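Local coordinates for protein transcriptional regulator, putative, Mar family (Thermotoga maritima, PDB 2ETH) that probably binds DNA as a MarR-family winged helix-turn-helix transcriptional regulator, at the interface of chains A and B. Residues are numbered along the deposited sequence; one frame, centred on the assembly and turned at random. Chains: chain A/B, transcriptional regulator, putative, Mar family.

Contact 1: the interface of chains A and B. Residues chain A 55-56; chain B 19-20, 23-24.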
ATOM      1  N   LEU A  55      -0.950 -12.959   8.006  1.00 46.52           N
ATOM      2  CA  LEU A  55      -1.936 -12.404   8.976  1.00 46.97           C
ATOM      3  C   LEU A  55      -3.055 -13.359   9.304  1.00 47.37           C
ATOM      4  O   LEU A  55      -3.451 -13.440  10.453  1.00 48.17           O
ATOM      5  CB  LEU A  55      -2.566 -11.107   8.500  1.00 46.84           C
ATOM      6  CG  LEU A  55      -1.687  -9.891   8.628  1.00 47.04           C
ATOM      7  CD1 LEU A  55      -2.410  -8.779   7.870  1.00 46.56           C
ATOM      8  CD2 LEU A  55      -1.423  -9.561  10.110  1.00 43.14           C
ATOM      9  N   PHE A  56      -3.538 -14.094   8.307  1.00 48.01           N
ATOM     10  CA  PHE A  56      -4.711 -14.949   8.471  1.00 48.12           C
ATOM     11  C   PHE A  56      -4.479 -16.449   8.326  1.00 48.32           C
ATOM     12  O   PHE A  56      -5.432 -17.245   8.300  1.00 48.48           O
ATOM     13  CB  PHE A  56      -5.782 -14.464   7.507  1.00 48.99           C
ATOM     14  CG  PHE A  56      -6.319 -13.111   7.875  1.00 48.97           C
ATOM     15  CD1 PHE A  56      -7.145 -12.973   9.005  1.00 48.22           C
ATOM     16  CD2 PHE A  56      -5.972 -11.980   7.133  1.00 46.54           C
ATOM     17  CE1 PHE A  56      -7.619 -11.718   9.384  1.00 49.76           C
ATOM     18  CE2 PHE A  56      -6.474 -10.701   7.485  1.00 46.77           C
ATOM     19  CZ  PHE A  56      -7.276 -10.554   8.589  1.00 48.61           C
TER
ATOM     20  N   PHE B  19      -3.664  -4.182  12.606  1.00 46.37           N
ATOM     21  CA  PHE B  19      -3.130  -4.650  11.340  1.00 46.88           C
ATOM     22  C   PHE B  19      -4.143  -5.524  10.596  1.00 46.30           C
ATOM     23  O   PHE B  19      -4.462  -5.258   9.444  1.00 45.78           O
ATOM     24  CB  PHE B  19      -1.858  -5.440  11.604  1.00 47.06           C
ATOM     25  CG  PHE B  19      -0.870  -5.468  10.452  1.00 49.30           C
ATOM     26  CD1 PHE B  19      -1.260  -5.342   9.136  1.00 49.52           C
ATOM     27  CD2 PHE B  19       0.482  -5.668  10.708  1.00 50.09           C
ATOM     28  CE1 PHE B  19      -0.322  -5.422   8.120  1.00 49.72           C
ATOM     29  CE2 PHE B  19       1.409  -5.712   9.691  1.00 49.40           C
ATOM     30  CZ  PHE B  19       1.008  -5.578   8.406  1.00 49.00           C
ATOM     31  N   LYS B  20      -4.638  -6.564  11.264  1.00 45.65           N
ATOM     32  CA  LYS B  20      -5.650  -7.438  10.683  1.00 45.12           C
ATOM     33  C   LYS B  20      -6.895  -6.666  10.200  1.00 45.24           C
ATOM     34  O   LYS B  20      -7.443  -6.992   9.155  1.00 46.05           O
ATOM     35  CB  LYS B  20      -6.077  -8.527  11.702  1.00 45.09           C
ATOM     36  CG  LYS B  20      -5.142  -9.658  11.862  1.00 42.80           C
ATOM     37  CD  LYS B  20      -5.772 -10.744  12.656  1.00 44.79           C
ATOM     38  CE  LYS B  20      -4.775 -11.750  13.270  1.00 44.88           C
ATOM     39  NZ  LYS B  20      -5.455 -12.842  14.074  1.00 45.92           N
ATOM     40  N   PHE B  23      -6.042  -4.448   7.096  1.00 48.48           N
ATOM     41  CA  PHE B  23      -5.880  -5.331   5.949  1.00 48.72           C
ATOM     42  C   PHE B  23      -7.189  -5.888   5.406  1.00 48.84           C
ATOM     43  O   PHE B  23      -7.330  -6.048   4.219  1.00 48.95           O
ATOM     44  CB  PHE B  23      -4.949  -6.503   6.322  1.00 48.88           C
ATOM     45  CG  PHE B  23      -4.488  -7.289   5.135  1.00 48.95           C
ATOM     46  CD1 PHE B  23      -3.448  -6.844   4.378  1.00 47.54           C
ATOM     47  CD2 PHE B  23      -5.123  -8.464   4.764  1.00 48.19           C
ATOM     48  CE1 PHE B  23      -3.045  -7.544   3.271  1.00 48.05           C
ATOM     49  CE2 PHE B  23      -4.717  -9.148   3.659  1.00 46.93           C
ATOM     50  CZ  PHE B  23      -3.683  -8.699   2.923  1.00 47.41           C
ATOM     51  N   SER B  24      -8.114  -6.255   6.277  1.00 50.00           N
ATOM     52  CA  SER B  24      -9.484  -6.585   5.875  1.00 50.61           C
ATOM     53  C   SER B  24     -10.178  -5.430   5.154  1.00 51.09           C
ATOM     54  O   SER B  24     -10.875  -5.620   4.171  1.00 51.17           O
ATOM     55  CB  SER B  24     -10.300  -6.925   7.114  1.00 50.78           C
ATOM     56  OG  SER B  24      -9.647  -7.970   7.803  1.00 53.27           O
TER

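Contact 2: the interface of chains A and B. Residues chain A 20, 23-24, 27; chain B 52, 55-56, 67.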
ATOM      1  N   LYS A  20      -4.267  12.642  -3.384  1.00 45.94           N
ATOM      2  CA  LYS A  20      -3.080  13.416  -3.054  1.00 46.03           C
ATOM      3  C   LYS A  20      -2.914  13.513  -1.523  1.00 45.76           C
ATOM      4  O   LYS A  20      -1.847  13.202  -0.993  1.00 45.43           O
ATOM      5  CB  LYS A  20      -3.151  14.792  -3.747  1.00 45.93           C
ATOM      6  CG  LYS A  20      -1.862  15.613  -3.714  1.00 46.55           C
ATOM      7  CD  LYS A  20      -2.037  16.959  -4.430  1.00 46.74           C
ATOM      8  CE  LYS A  20      -0.696  17.609  -4.758  1.00 48.52           C
ATOM      9  NZ  LYS A  20      -0.682  19.095  -4.386  1.00 50.38           N
ATOM     10  N   PHE A  23      -2.044  10.099  -0.033  1.00 47.55           N
ATOM     11  CA  PHE A  23      -0.616   9.755  -0.288  1.00 47.52           C
ATOM     12  C   PHE A  23       0.381  10.498   0.637  1.00 47.81           C
ATOM     13  O   PHE A  23       1.324   9.904   1.165  1.00 46.26           O
ATOM     14  CB  PHE A  23      -0.270  10.028  -1.756  1.00 46.91           C
ATOM     15  CG  PHE A  23       1.095   9.555  -2.150  1.00 46.83           C
ATOM     16  CD1 PHE A  23       1.309   8.243  -2.531  1.00 45.66           C
ATOM     17  CD2 PHE A  23       2.177  10.424  -2.140  1.00 46.84           C
ATOM     18  CE1 PHE A  23       2.576   7.804  -2.892  1.00 45.50           C
ATOM     19  CE2 PHE A  23       3.458   9.978  -2.506  1.00 46.43           C
ATOM     20  CZ  PHE A  23       3.647   8.677  -2.878  1.00 44.79           C
ATOM     21  N   SER A  24       0.163  11.805   0.781  1.00 48.67           N
ATOM     22  CA  SER A  24       0.863  12.632   1.767  1.00 49.95           C
ATOM     23  C   SER A  24       0.797  12.061   3.192  1.00 50.79           C
ATOM     24  O   SER A  24       1.775  12.088   3.938  1.00 51.36           O
ATOM     25  CB  SER A  24       0.206  14.001   1.785  1.00 49.96           C
ATOM     26  OG  SER A  24      -0.394  14.233   0.528  1.00 51.58           O
HETATM   27  N   MSE A  27       3.002   8.953   3.016  1.00 52.73           N
HETATM   28  CA  MSE A  27       4.313   9.609   3.104  1.00 52.38           C
HETATM   29  C   MSE A  27       4.720   9.949   4.540  1.00 53.20           C
HETATM   30  O   MSE A  27       5.877   9.702   4.935  1.00 52.65           O
HETATM   31  CB  MSE A  27       4.316  10.927   2.298  1.00 52.20           C
HETATM   32  CG  MSE A  27       4.718  10.791   0.843  1.00 51.51           C
HETATM   33 SE   MSE A  27       4.547  12.522  -0.117  0.75 47.66          SE
HETATM   34  CE  MSE A  27       6.357  13.308   0.103  1.00 42.60           C
TER
ATOM     35  N   TYR B  52       4.603   9.635  -6.465  1.00 43.38           N
ATOM     36  CA  TYR B  52       5.106  10.912  -5.992  1.00 44.31           C
ATOM     37  C   TYR B  52       5.254  11.922  -7.143  1.00 44.77           C
ATOM     38  O   TYR B  52       4.795  13.082  -7.062  1.00 45.55           O
ATOM     39  CB  TYR B  52       6.441  10.672  -5.304  1.00 45.60           C
ATOM     40  CG  TYR B  52       7.139  11.903  -4.771  1.00 46.52           C
ATOM     41  CD1 TYR B  52       6.445  12.868  -4.055  1.00 47.78           C
ATOM     42  CD2 TYR B  52       8.495  12.073  -4.945  1.00 47.43           C
ATOM     43  CE1 TYR B  52       7.073  13.977  -3.541  1.00 47.52           C
ATOM     44  CE2 TYR B  52       9.139  13.179  -4.424  1.00 48.86           C
ATOM     45  CZ  TYR B  52       8.414  14.129  -3.726  1.00 48.40           C
ATOM     46  OH  TYR B  52       9.049  15.234  -3.213  1.00 49.71           O
ATOM     47  N   LEU B  55       1.856  12.799  -8.655  1.00 47.44           N
ATOM     48  CA  LEU B  55       1.018  13.613  -7.761  1.00 47.73           C
ATOM     49  C   LEU B  55       1.565  15.022  -7.535  1.00 48.42           C
ATOM     50  O   LEU B  55       0.813  15.989  -7.600  1.00 48.75           O
ATOM     51  CB  LEU B  55       0.820  12.917  -6.397  1.00 47.11           C
ATOM     52  CG  LEU B  55      -0.172  11.742  -6.386  1.00 45.90           C
ATOM     53  CD1 LEU B  55      -0.051  10.990  -5.093  1.00 43.46           C
ATOM     54  CD2 LEU B  55      -1.605  12.179  -6.645  1.00 43.16           C
ATOM     55  N   PHE B  56       2.854  15.140  -7.228  1.00 48.99           N
ATOM     56  CA  PHE B  56       3.425  16.442  -6.875  1.00 49.59           C
ATOM     57  C   PHE B  56       4.218  17.076  -8.028  1.00 49.48           C
ATOM     58  O   PHE B  56       4.971  18.038  -7.823  1.00 49.66           O
ATOM     59  CB  PHE B  56       4.249  16.308  -5.596  1.00 50.28           C
ATOM     60  CG  PHE B  56       3.436  15.833  -4.437  1.00 51.59           C
ATOM     61  CD1 PHE B  56       2.772  16.730  -3.625  1.00 53.22           C
ATOM     62  CD2 PHE B  56       3.272  14.472  -4.200  1.00 53.46           C
ATOM     63  CE1 PHE B  56       1.970  16.277  -2.559  1.00 54.75           C
ATOM     64  CE2 PHE B  56       2.488  14.001  -3.130  1.00 52.90           C
ATOM     65  CZ  PHE B  56       1.832  14.889  -2.314  1.00 52.69           C
ATOM     66  N   PHE B  67      12.627  12.177  -0.529  1.00 67.66           N
ATOM     67  CA  PHE B  67      11.275  11.638  -0.374  1.00 69.68           C
ATOM     68  C   PHE B  67      11.205  10.125  -0.118  1.00 70.91           C
ATOM     69  O   PHE B  67      10.379   9.624   0.637  1.00 71.06           O
ATOM     70  CB  PHE B  67      10.500  11.942  -1.655  1.00 70.42           C
ATOM     71  CG  PHE B  67       9.408  10.968  -1.945  1.00 71.08           C
ATOM     72  CD1 PHE B  67       8.133  11.178  -1.450  1.00 71.25           C
ATOM     73  CD2 PHE B  67       9.658   9.836  -2.706  1.00 71.60           C
ATOM     74  CE1 PHE B  67       7.131  10.289  -1.712  1.00 71.96           C
ATOM     75  CE2 PHE B  67       8.651   8.936  -2.970  1.00 72.02           C
ATOM     76  CZ  PHE B  67       7.386   9.161  -2.469  1.00 71.93           C
TER

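Contact 3: the interface of chains A and B. Residues chain A 144, 148-149, 151; chain B 129-130, 134.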
ATOM      1  N   ARG A 144     -16.654   4.071  12.792  1.00 40.11           N
ATOM      2  CA  ARG A 144     -17.773   4.352  11.945  1.00 41.33           C
ATOM      3  C   ARG A 144     -17.496   3.927  10.504  1.00 41.85           C
ATOM      4  O   ARG A 144     -18.368   3.453   9.852  1.00 42.09           O
ATOM      5  CB  ARG A 144     -18.126   5.813  11.984  1.00 41.41           C
ATOM      6  CG  ARG A 144     -19.351   6.167  11.197  1.00 42.76           C
ATOM      7  CD  ARG A 144     -20.635   5.642  11.791  1.00 46.64           C
ATOM      8  NE  ARG A 144     -21.155   6.532  12.812  1.00 48.79           N
ATOM      9  CZ  ARG A 144     -22.366   7.055  12.870  1.00 47.16           C
ATOM     10  NH1 ARG A 144     -23.278   6.837  11.960  1.00 49.82           N
ATOM     11  NH2 ARG A 144     -22.664   7.813  13.885  1.00 50.26           N
ATOM     12  N   ALA A 148     -19.669   1.110   8.653  1.00 38.04           N
ATOM     13  CA  ALA A 148     -20.407   1.414   7.405  1.00 39.06           C
ATOM     14  C   ALA A 148     -20.003   0.513   6.220  1.00 39.35           C
ATOM     15  O   ALA A 148     -20.859   0.020   5.505  1.00 40.18           O
ATOM     16  CB  ALA A 148     -20.330   2.903   7.045  1.00 37.17           C
ATOM     17  N   LEU A 149     -18.711   0.227   6.071  1.00 40.91           N
ATOM     18  CA  LEU A 149     -18.227  -0.629   5.002  1.00 42.37           C
ATOM     19  C   LEU A 149     -18.525  -2.127   5.195  1.00 43.56           C
ATOM     20  O   LEU A 149     -18.340  -2.928   4.277  1.00 43.11           O
ATOM     21  CB  LEU A 149     -16.733  -0.408   4.805  1.00 42.49           C
ATOM     22  CG  LEU A 149     -16.429   1.019   4.357  1.00 44.48           C
ATOM     23  CD1 LEU A 149     -14.966   1.164   3.971  1.00 43.63           C
ATOM     24  CD2 LEU A 149     -17.334   1.456   3.207  1.00 43.08           C
ATOM     25  N   ARG A 151     -21.622  -3.136   6.403  1.00 47.88           N
ATOM     26  CA  ARG A 151     -23.057  -3.293   6.491  1.00 49.28           C
ATOM     27  C   ARG A 151     -23.760  -4.345   5.610  1.00 51.26           C
ATOM     28  O   ARG A 151     -24.339  -5.320   6.131  1.00 52.22           O
ATOM     29  CB  ARG A 151     -23.757  -1.944   6.309  1.00 48.82           C
ATOM     30  CG  ARG A 151     -23.852  -1.158   7.606  1.00 48.25           C
ATOM     31  CD  ARG A 151     -24.340   0.241   7.346  1.00 46.69           C
ATOM     32  NE  ARG A 151     -23.887   1.165   8.361  1.00 43.13           N
ATOM     33  CZ  ARG A 151     -23.718   2.465   8.176  1.00 45.33           C
ATOM     34  NH1 ARG A 151     -23.952   3.013   6.994  1.00 46.83           N
ATOM     35  NH2 ARG A 151     -23.301   3.236   9.181  1.00 46.92           N
TER
ATOM     36  N   LYS B 129     -22.335   3.977   0.580  1.00 40.22           N
ATOM     37  CA  LYS B 129     -22.523   3.301   1.865  1.00 40.34           C
ATOM     38  C   LYS B 129     -22.554   4.229   3.077  1.00 38.92           C
ATOM     39  O   LYS B 129     -22.763   3.742   4.186  1.00 38.94           O
ATOM     40  CB  LYS B 129     -21.456   2.204   2.063  1.00 40.64           C
ATOM     41  CG  LYS B 129     -21.488   1.121   0.967  1.00 42.74           C
ATOM     42  CD  LYS B 129     -20.512  -0.041   1.169  1.00 43.07           C
ATOM     43  CE  LYS B 129     -21.283  -1.320   1.655  1.00 48.24           C
ATOM     44  NZ  LYS B 129     -22.154  -1.118   2.889  1.00 44.97           N
ATOM     45  N   PHE B 130     -22.340   5.530   2.883  1.00 38.31           N
ATOM     46  CA  PHE B 130     -22.261   6.503   3.996  1.00 38.82           C
ATOM     47  C   PHE B 130     -23.509   7.426   3.998  1.00 38.43           C
ATOM     48  O   PHE B 130     -23.846   8.045   2.978  1.00 36.83           O
ATOM     49  CB  PHE B 130     -21.041   7.461   3.897  1.00 39.78           C
ATOM     50  CG  PHE B 130     -19.678   6.873   4.266  1.00 41.42           C
ATOM     51  CD1 PHE B 130     -19.514   5.602   4.816  1.00 43.74           C
ATOM     52  CD2 PHE B 130     -18.542   7.645   4.076  1.00 44.07           C
ATOM     53  CE1 PHE B 130     -18.261   5.102   5.129  1.00 41.48           C
ATOM     54  CE2 PHE B 130     -17.275   7.145   4.392  1.00 43.85           C
ATOM     55  CZ  PHE B 130     -17.158   5.862   4.912  1.00 42.75           C
ATOM     56  N   ASP B 134     -22.662   9.529   8.902  1.00 41.78           N
ATOM     57  CA  ASP B 134     -21.441   8.712   8.765  1.00 41.32           C
ATOM     58  C   ASP B 134     -20.357   9.589   8.185  1.00 41.17           C
ATOM     59  O   ASP B 134     -19.259   9.592   8.672  1.00 41.27           O
ATOM     60  CB  ASP B 134     -21.583   7.518   7.789  1.00 40.91           C
ATOM     61  CG  ASP B 134     -22.639   6.501   8.187  1.00 41.39           C
ATOM     62  OD1 ASP B 134     -22.882   6.272   9.369  1.00 41.95           O
ATOM     63  OD2 ASP B 134     -23.238   5.897   7.274  1.00 43.45           O
TER
HETATM   64  O   HOH W   1     -24.971   2.038   4.094  1.00 47.97           O

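Contact 1: the interface of chains A and B
A:Leu55 sets its methyl CD1 in the notch between two phenylalanines of chain B, and this is the apolar centre of the patch. CD1 lies 3.7 Å from CG of B:Phe23, where ring and CB meet, and 3.8 Å from CD1 of B:Phe19. Its sister methyl CD2 sits over one face of the B:Phe19 ring, displaced toward the rim, and the two side chains cross at about a right angle. B:Phe19 and B:Phe23 stand a helical turn apart, and in both CG is anti to the backbone N (chi1 -154° and -167°), which sets the rings where both can touch the leucine.

Moving outward, A:Phe56 slides past B:Phe23 in the opposite direction, CE2 to CD2 at 3.8 Å, with that carbon at the edge of the A:Phe56 ring and in its plane. The backbone O of B:Lys20 also lies at this ring's edge, in its plane. It accepts a 2.8 Å hydrogen bond from OG of B:Ser24, a hydroxyl that lies 3.6 Å from CZ of A:Phe56.

At the polar rim the extended B:Lys20 crosses A:Phe56 obliquely, its CD 3.9 Å from CE1 of that ring. It carries CE on to 3.5 Å from the backbone O of A:Leu55.

In the fold, the last turn of helix 44-56 of chain A packs against the N-terminal helix 15-32 of chain B.

Contact 2: the interface of chains A and B
A:Phe23 reaches across to B:Leu55, B:Phe56, B:Tyr52 and B:Phe67, and can be followed atom by atom. CB and CG both touch the methyl CD1 of B:Leu55, CG at 3.5 Å, and CD1 stays against the same methyl. Chi1 at -173° turns the ring from its own backbone N toward B:Phe56 and B:Phe67. CD2 then meets CE2 of B:Phe56 at 3.7 Å, at that ring's edge and in its plane. CE2 lies 3.8 Å from CE1 of B:Phe67 and 4.0 Å from CA of B:Tyr52. The far end, CZ, is 3.8 Å from CZ of B:Phe67, whose side chain crosses at about a right angle.

Selenomethionine A:Met27 lays its selenium in the plane of the B:Phe67 ring, at the edge, 3.8 Å from CE1. The bend at chi3 (91°) turns its methyl CE toward B:Tyr52 and B:Phe67, the latter approach modelled too tight to interpret. The B:Tyr52 and B:Phe67 rings lie face over face, each over the other's centre, which holds the B:Phe67 edge toward A:Met27. On the other flank A:Lys20 sets CE 3.7 Å from CE1 of B:Phe56.

This seam ties helix 15-30 of chain A to helices 44-56 and 61-67 of chain B and is likely to steady the dimer typical of MarR proteins.

Contact 3: the interface of chains A and B
A:Ala148, on the last turn of helix 132-150, offers its backbone O to NZ of B:Lys129 at 3.1 Å, with NZ in the carbonyl plane and the C=O...N angle 158°. B:Lys129 gets there by bending at chi3 and chi4, its CD passing A:Leu149. The CB of A:Ala148 rests against the B:Phe130 ring, 3.6 Å from CE1.

A:Arg151, extended from CG to NE, grips B:Asp134 end-on, their planes 39° apart: NH1 to OD2 at 3.0 Å, a salt bridge on the syn side but tilted out of the carboxylate plane, and NH2 to OD1 at 3.1 Å, from above that plane. A:Arg144, bent at chi2 and chi3, brings NH1 to the same OD1 at 2.7 Å, a second salt bridge nearly along the C-O axis, its guanidinium turned 69° from the carboxylate. Water 1 links NH1 of A:Arg151 to the backbone O of B:Lys129. An asparagine in place of B:Asp134 would probably leave A:Arg144 and A:Arg151 without their counter-charge and set an NH2 group against one arginine nitrogen, breaking the two-point grip.

The site clamps the C-terminal end of one subunit to the start of the other's last helix, probably supporting the dimer.

Contact 1 and contact 2 are the same kind of join seen from the two sides of the dimer two-fold: residues 20, 23, 24, 55 and 56 recur with the chains exchanged, and their C-alpha centres lie about 25 Å apart. Contact 3 pairs the end of helix 132-150 and residue 151 of chain A with residues 129-130 and the start of helix 132-150 of chain B, its C-alpha centre about 20 Å from that of contact 1 and about 27 Å from that of contact 2. Because helices 44-56 and 61-67 belong to the probable DNA-binding part, these joins may couple dimerisation to the placing of the DNA-reading units.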